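Side-chain contacts in structural protein ORF273 (Acidianus two-tailed virus, PDB 4ART), which is a structural protein of the virion, stable to heat and acid, whose precise role in the virus is not established: residues Pro111-Ile116 / Arg167-Pro172; Lys118-Lys123 / Gln173-Lys178. All blocks are in the same frame, centred on the assembly; numbering follows the deposited sequence.

Contact 1. Residues Pro111-Ile116 / Arg167-Pro172. With SO4 (sulfate ion), chain E.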
loop_
_atom_site.group_PDB
_atom_site.type_symbol
_atom_site.label_atom_id
_atom_site.label_comp_id
_atom_site.label_asym_id
_atom_site.label_seq_id
_atom_site.Cartn_x
_atom_site.Cartn_y
_atom_site.Cartn_z
ATOM N N PRO A 111 -3.019 2.580 10.911
ATOM C CA PRO A 111 -2.249 1.335 10.842
ATOM C C PRO A 111 -2.998 0.298 10.053
ATOM O O PRO A 111 -4.225 0.316 9.946
ATOM C CB PRO A 111 -2.206 0.850 12.284
ATOM C CG PRO A 111 -3.252 1.606 12.978
ATOM C CD PRO A 111 -3.432 2.896 12.290
ATOM N N SER A 112 -2.218 -0.580 9.469
ATOM C CA SER A 112 -2.607 -1.764 8.761
ATOM C C SER A 112 -3.567 -2.570 9.678
ATOM O O SER A 112 -3.317 -2.664 10.893
ATOM C CB SER A 112 -1.335 -2.558 8.473
ATOM O OG SER A 112 -1.444 -3.890 8.921
ATOM N N ILE A 113 -4.649 -3.145 9.095
ATOM C CA ILE A 113 -5.636 -3.959 9.821
ATOM C C ILE A 113 -4.920 -5.132 10.481
ATOM O O ILE A 113 -5.133 -5.407 11.668
ATOM C CB ILE A 113 -6.815 -4.398 8.882
ATOM C CG1 ILE A 113 -7.835 -3.263 8.755
ATOM C CG2 ILE A 113 -7.545 -5.687 9.371
ATOM C CD1 ILE A 113 -8.655 -2.896 10.057
ATOM N N SER A 114 -4.025 -5.770 9.713
ATOM C CA SER A 114 -3.220 -6.899 10.154
ATOM C C SER A 114 -2.493 -6.573 11.449
ATOM O O SER A 114 -2.531 -7.364 12.384
ATOM C CB SER A 114 -2.217 -7.307 9.072
ATOM O OG SER A 114 -2.853 -7.730 7.881
ATOM N N ASP A 115 -1.827 -5.431 11.497
ATOM C CA ASP A 115 -1.088 -4.966 12.666
ATOM C C ASP A 115 -1.965 -4.750 13.892
ATOM O O ASP A 115 -1.641 -5.295 14.942
ATOM C CB ASP A 115 -0.288 -3.684 12.347
ATOM C CG ASP A 115 1.034 -3.931 11.621
ATOM O OD1 ASP A 115 1.525 -5.053 11.660
ATOM O OD2 ASP A 115 1.573 -2.984 11.034
ATOM N N ILE A 116 -3.065 -4.011 13.771
ATOM C CA ILE A 116 -3.980 -3.732 14.917
ATOM C C ILE A 116 -4.601 -4.997 15.463
ATOM O O ILE A 116 -4.688 -5.161 16.677
ATOM C CB ILE A 116 -5.073 -2.664 14.611
ATOM C CG1 ILE A 116 -4.498 -1.487 13.922
ATOM C CG2 ILE A 116 -5.971 -2.258 15.817
ATOM C CD1 ILE A 116 -5.114 -1.471 12.697
ATOM N N ARG A 167 -11.256 -1.163 19.441
ATOM C CA ARG A 167 -12.644 -1.012 19.843
ATOM C C ARG A 167 -13.472 -0.362 18.746
ATOM O O ARG A 167 -14.557 -0.840 18.476
ATOM C CB ARG A 167 -12.763 -0.199 21.149
ATOM C CG ARG A 167 -12.511 -1.022 22.390
ATOM C CD ARG A 167 -12.958 -0.305 23.656
ATOM N NE ARG A 167 -12.155 0.886 23.942
ATOM C CZ ARG A 167 -11.015 0.869 24.626
ATOM N NH1 ARG A 167 -10.523 -0.280 25.083
ATOM N NH2 ARG A 167 -10.357 1.999 24.857
ATOM N N ALA A 168 -12.972 0.720 18.122
ATOM C CA ALA A 168 -13.670 1.429 17.031
ATOM C C ALA A 168 -13.816 0.542 15.798
ATOM O O ALA A 168 -14.746 0.727 15.024
ATOM C CB ALA A 168 -12.927 2.709 16.671
ATOM N N LEU A 169 -12.885 -0.403 15.613
ATOM C CA LEU A 169 -12.882 -1.348 14.504
ATOM C C LEU A 169 -13.743 -2.559 14.829
ATOM O O LEU A 169 -13.900 -3.445 13.981
ATOM C CB LEU A 169 -11.431 -1.782 14.158
ATOM C CG LEU A 169 -10.616 -0.779 13.352
ATOM C CD1 LEU A 169 -9.124 -1.144 13.366
ATOM C CD2 LEU A 169 -11.176 -0.652 11.908
ATOM N N ARG A 170 -14.289 -2.613 16.061
ATOM C CA ARG A 170 -15.150 -3.669 16.626
ATOM C C ARG A 170 -14.392 -4.985 16.758
ATOM O O ARG A 170 -15.007 -6.050 16.910
ATOM C CB ARG A 170 -16.481 -3.853 15.858
ATOM C CG ARG A 170 -17.408 -2.624 15.838
ATOM C CD ARG A 170 -18.723 -2.911 15.127
ATOM N NE ARG A 170 -19.534 -3.922 15.821
ATOM C CZ ARG A 170 -19.673 -5.190 15.431
ATOM N NH1 ARG A 170 -19.061 -5.629 14.333
ATOM N NH2 ARG A 170 -20.424 -6.027 16.135
ATOM N N ILE A 171 -13.053 -4.900 16.755
ATOM C CA ILE A 171 -12.191 -6.065 16.901
ATOM C C ILE A 171 -12.534 -6.897 18.153
ATOM O O ILE A 171 -12.656 -8.110 17.992
ATOM C CB ILE A 171 -10.688 -5.739 16.705
ATOM C CG1 ILE A 171 -10.383 -5.475 15.220
ATOM C CG2 ILE A 171 -9.799 -6.859 17.238
ATOM C CD1 ILE A 171 -9.067 -4.781 14.913
ATOM N N PRO A 172 -12.734 -6.328 19.378
ATOM C CA PRO A 172 -13.034 -7.181 20.546
ATOM C C PRO A 172 -14.280 -8.045 20.408
ATOM O O PRO A 172 -14.231 -9.223 20.781
ATOM C CB PRO A 172 -13.165 -6.171 21.692
ATOM C CG PRO A 172 -12.326 -5.022 21.253
ATOM C CD PRO A 172 -12.622 -4.921 19.795
HETATM S S SO4 E . -2.175 -4.685 5.476
HETATM O O1 SO4 E . -3.125 -4.671 6.573
HETATM O O2 SO4 E . -1.155 -3.652 5.603
HETATM O O3 SO4 E . -1.522 -5.995 5.445
HETATM O O4 SO4 E . -2.884 -4.437 4.213
#
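Leu169 sends both of its methyls to the end of Ile113: CD1 and CD2 each lie 3.8 Å from Ile113 CD1, so the isoleucine methyl is met by the forked tip of the leucine while the two chains pass obliquely. With CG1 beside its backbone N (chi1 -82°), Ile113 carries CD1 over to the leucine although its CB does not point straight across. The same Leu169 CD1 also reaches the next turn of the helix, where Ile116 presents CG2 at 4.1 Å; the two chains run at about a right angle. This branch of Ile116 has a second neighbour, since Ile171 lays its CD1 methyl 4.1 Å from Ile116 CG2, again nearly perpendicular. Ile116 thus serves both residues that flank Arg170, Leu169 just before it and Ile171 just after it in the chain. All four aliphatic chains are buried, and their meeting is purely apolar.

Val198 and Ala199 of helix 188-201 touch Ile113, Leu165 of helix 162-168 packs on Ile116, and Phe243 touches Leu169. At the start of helix 113-123, Ser112 is the N-cap, its OG accepting from Asp115 N at 3.0 Å in a nearly straight bond (167°). The same OG donates to sulfate O1, also at 3.0 Å, and Ser114 N adds a weak bond to that oxygen; the helix start would probably favour an anion electrostatically, although the sulfate is likely a crystallisation component. Arg170, with positive phi (65°), ends helix 162-168 in a Schellman motif and is also the N-cap of helix 171-179. The arrangement is that of a tight helix-to-helix turn packed by its flanking apolar residues against the capped first turn of another helix.

Contact 2. Residues Lys118-Lys123 / Gln173-Lys178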
loop_
_atom_site.group_PDB
_atom_site.type_symbol
_atom_site.label_atom_id
_atom_site.label_comp_id
_atom_site.label_asym_id
_atom_site.label_seq_id
_atom_site.Cartn_x
_atom_site.Cartn_y
_atom_site.Cartn_z
ATOM N N LYS A 118 -3.307 -8.084 15.168
ATOM C CA LYS A 118 -2.194 -8.811 15.792
ATOM C C LYS A 118 -1.905 -8.214 17.180
ATOM O O LYS A 118 -1.848 -8.945 18.166
ATOM C CB LYS A 118 -0.936 -8.739 14.901
ATOM C CG LYS A 118 0.346 -9.271 15.547
ATOM C CD LYS A 118 1.533 -9.248 14.587
ATOM C CE LYS A 118 2.252 -7.941 14.493
ATOM N NZ LYS A 118 3.201 -7.933 13.348
ATOM N N PHE A 119 -1.741 -6.896 17.241
ATOM C CA PHE A 119 -1.469 -6.153 18.469
ATOM C C PHE A 119 -2.591 -6.345 19.508
ATOM O O PHE A 119 -2.274 -6.612 20.657
ATOM C CB PHE A 119 -1.204 -4.662 18.163
ATOM C CG PHE A 119 -0.016 -4.349 17.244
ATOM C CD1 PHE A 119 1.046 -5.233 17.119
ATOM C CD2 PHE A 119 0.065 -3.132 16.560
ATOM C CE1 PHE A 119 2.163 -4.915 16.308
ATOM C CE2 PHE A 119 1.187 -2.826 15.745
ATOM C CZ PHE A 119 2.217 -3.720 15.625
ATOM N N TYR A 120 -3.882 -6.290 19.100
ATOM C CA TYR A 120 -5.012 -6.505 20.028
ATOM C C TYR A 120 -5.009 -7.929 20.548
ATOM O O TYR A 120 -5.103 -8.126 21.762
ATOM C CB TYR A 120 -6.395 -6.169 19.401
ATOM C CG TYR A 120 -7.554 -6.630 20.278
ATOM C CD1 TYR A 120 -8.028 -5.833 21.319
ATOM C CD2 TYR A 120 -8.127 -7.895 20.112
ATOM C CE1 TYR A 120 -9.031 -6.286 22.181
ATOM C CE2 TYR A 120 -9.155 -8.346 20.945
ATOM C CZ TYR A 120 -9.603 -7.539 21.981
ATOM O OH TYR A 120 -10.598 -8.002 22.814
ATOM N N LEU A 121 -4.933 -8.935 19.632
ATOM C CA LEU A 121 -4.931 -10.342 20.014
ATOM C C LEU A 121 -3.875 -10.664 21.060
ATOM O O LEU A 121 -4.186 -11.277 22.076
ATOM C CB LEU A 121 -4.788 -11.257 18.798
ATOM C CG LEU A 121 -6.012 -11.389 17.875
ATOM C CD1 LEU A 121 -5.629 -12.073 16.600
ATOM C CD2 LEU A 121 -7.173 -12.129 18.538
ATOM N N GLU A 122 -2.646 -10.203 20.836
ATOM C CA GLU A 122 -1.511 -10.441 21.733
ATOM C C GLU A 122 -1.615 -9.722 23.061
ATOM O O GLU A 122 -1.199 -10.269 24.089
ATOM C CB GLU A 122 -0.196 -10.119 21.037
ATOM C CG GLU A 122 0.069 -11.156 19.981
ATOM C CD GLU A 122 1.216 -10.969 19.013
ATOM O OE1 GLU A 122 1.935 -9.943 19.067
ATOM O OE2 GLU A 122 1.434 -11.913 18.227
ATOM N N LYS A 123 -2.177 -8.510 23.042
ATOM C CA LYS A 123 -2.387 -7.707 24.246
ATOM C C LYS A 123 -3.471 -8.366 25.095
ATOM O O LYS A 123 -3.374 -8.310 26.304
ATOM C CB LYS A 123 -2.738 -6.238 23.902
ATOM C CG LYS A 123 -2.333 -5.252 24.972
ATOM C CD LYS A 123 -2.802 -3.834 24.704
ATOM C CE LYS A 123 -2.416 -2.960 25.866
ATOM N NZ LYS A 123 -2.593 -1.512 25.578
ATOM N N GLN A 173 -15.384 -7.464 19.862
ATOM C CA GLN A 173 -16.667 -8.153 19.624
ATOM C C GLN A 173 -16.512 -9.280 18.606
ATOM O O GLN A 173 -17.084 -10.347 18.808
ATOM C CB GLN A 173 -17.745 -7.178 19.116
ATOM C CG GLN A 173 -18.051 -6.043 20.059
ATOM C CD GLN A 173 -17.318 -4.771 19.718
ATOM O OE1 GLN A 173 -16.083 -4.732 19.602
ATOM N NE2 GLN A 173 -18.064 -3.662 19.709
ATOM N N ILE A 174 -15.769 -9.034 17.503
ATOM C CA ILE A 174 -15.538 -10.040 16.437
ATOM C C ILE A 174 -14.663 -11.205 16.938
ATOM O O ILE A 174 -14.962 -12.356 16.616
ATOM C CB ILE A 174 -15.051 -9.403 15.093
ATOM C CG1 ILE A 174 -16.062 -8.323 14.593
ATOM C CG2 ILE A 174 -14.805 -10.472 14.024
ATOM C CD1 ILE A 174 -15.550 -7.314 13.469
ATOM N N VAL A 175 -13.610 -10.897 17.756
ATOM C CA VAL A 175 -12.691 -11.867 18.379
ATOM C C VAL A 175 -13.501 -12.697 19.366
ATOM O O VAL A 175 -13.350 -13.902 19.377
ATOM C CB VAL A 175 -11.442 -11.184 19.032
ATOM C CG1 VAL A 175 -10.682 -12.131 19.941
ATOM C CG2 VAL A 175 -10.502 -10.630 17.969
ATOM N N GLU A 176 -14.399 -12.063 20.160
ATOM C CA GLU A 176 -15.241 -12.763 21.141
ATOM C C GLU A 176 -16.220 -13.715 20.464
ATOM O O GLU A 176 -16.306 -14.875 20.861
ATOM C CB GLU A 176 -15.972 -11.782 22.061
ATOM C CG GLU A 176 -16.341 -12.388 23.404
ATOM C CD GLU A 176 -16.723 -11.392 24.483
ATOM O OE1 GLU A 176 -16.147 -10.278 24.504
ATOM O OE2 GLU A 176 -17.543 -11.758 25.357
ATOM N N GLN A 177 -16.904 -13.246 19.409
ATOM C CA GLN A 177 -17.851 -14.048 18.647
ATOM C C GLN A 177 -17.174 -15.264 17.991
ATOM O O GLN A 177 -17.715 -16.365 18.022
ATOM C CB GLN A 177 -18.532 -13.170 17.579
ATOM C CG GLN A 177 -19.768 -13.806 16.935
ATOM C CD GLN A 177 -20.956 -13.881 17.883
ATOM O OE1 GLN A 177 -21.064 -13.134 18.873
ATOM N NE2 GLN A 177 -21.871 -14.797 17.601
ATOM N N LYS A 178 -15.970 -15.073 17.441
ATOM C CA LYS A 178 -15.232 -16.130 16.746
ATOM C C LYS A 178 -14.364 -17.041 17.632
ATOM O O LYS A 178 -14.309 -18.241 17.381
ATOM C CB LYS A 178 -14.414 -15.539 15.581
ATOM C CG LYS A 178 -14.118 -16.534 14.446
ATOM C CD LYS A 178 -15.249 -16.615 13.409
ATOM C CE LYS A 178 -14.840 -17.429 12.204
ATOM N NZ LYS A 178 -15.655 -17.071 11.012
#
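Val175 is the hub of this contact, its forked side chain pointing across to two successive residues of helix 113-123. Leu121 brings CD2 up to both valine methyls at once, 3.7 Å from Val175 CG2 and 3.8 Å from Val175 CG1, so one leucine methyl sits against the fork of the valine as the two chains pass at a slant. Although its CB is not directed straight at the opposite helix, Leu121 holds CG beside the backbone N (chi1 -73°), and the end of the chain then comes across to the valine.

Tyr120 approaches Val175 differently. Its CG lies anti to the backbone N (chi1 170°), which extends the ring toward helix 171-179, and the ring carbon CE2 stands 4.0 Å from Val175 CG2, with Val175 CB scarcely farther away. The methyl meets the ring obliquely, and the two side chains run past one another in opposite directions. Val175 CG2 is therefore shared between Leu121 CD2 and Tyr120 CE2, an aliphatic and an aromatic neighbour, while CG1 also lies against the leucine methyl. The contact is small and wholly apolar.

Further packing surrounds the pair. Phe191 of helix 188-201, Ile128 and Leu179 touch Leu121, while Ile174, next to Val175, lies on Ile194, Ile197 and Val198 of helix 188-201. On another face of helix 113-123, Phe119 makes an edge-to-face stack with Phe90 of the mixed sheet. Helices 113-123 and 171-179, about fifty residues apart in the chain, are joined here by one valine set against two successive residues, a small apolar helix-helix packing contact in a protein that combines many helices with a mixed sheet.

How the contacts relate
Contacts 1 and 2 are successive levels of one interface, with centres about 9 Å apart, because both draw on helix 113-123 and helix 171-179. Tyr120 bridges them: its CD2 lies 3.5 Å from Ile171 CG2, and its OH packs 3.3 Å from Pro172 CB, so the ring covers the first turn of helix 171-179 as well as reaching Val175. Helix 188-201 touches both contacts, with Val198 meeting Ile113 and Ile171 in contact 1 and Ile174 in contact 2. The sulfate belongs to the contact 1 end, where Ser114 also packs on Arg215 of the second subunit; contact 2 is about 17 Å from the chain centre, against about 10 Å for contact 1, centre to centre.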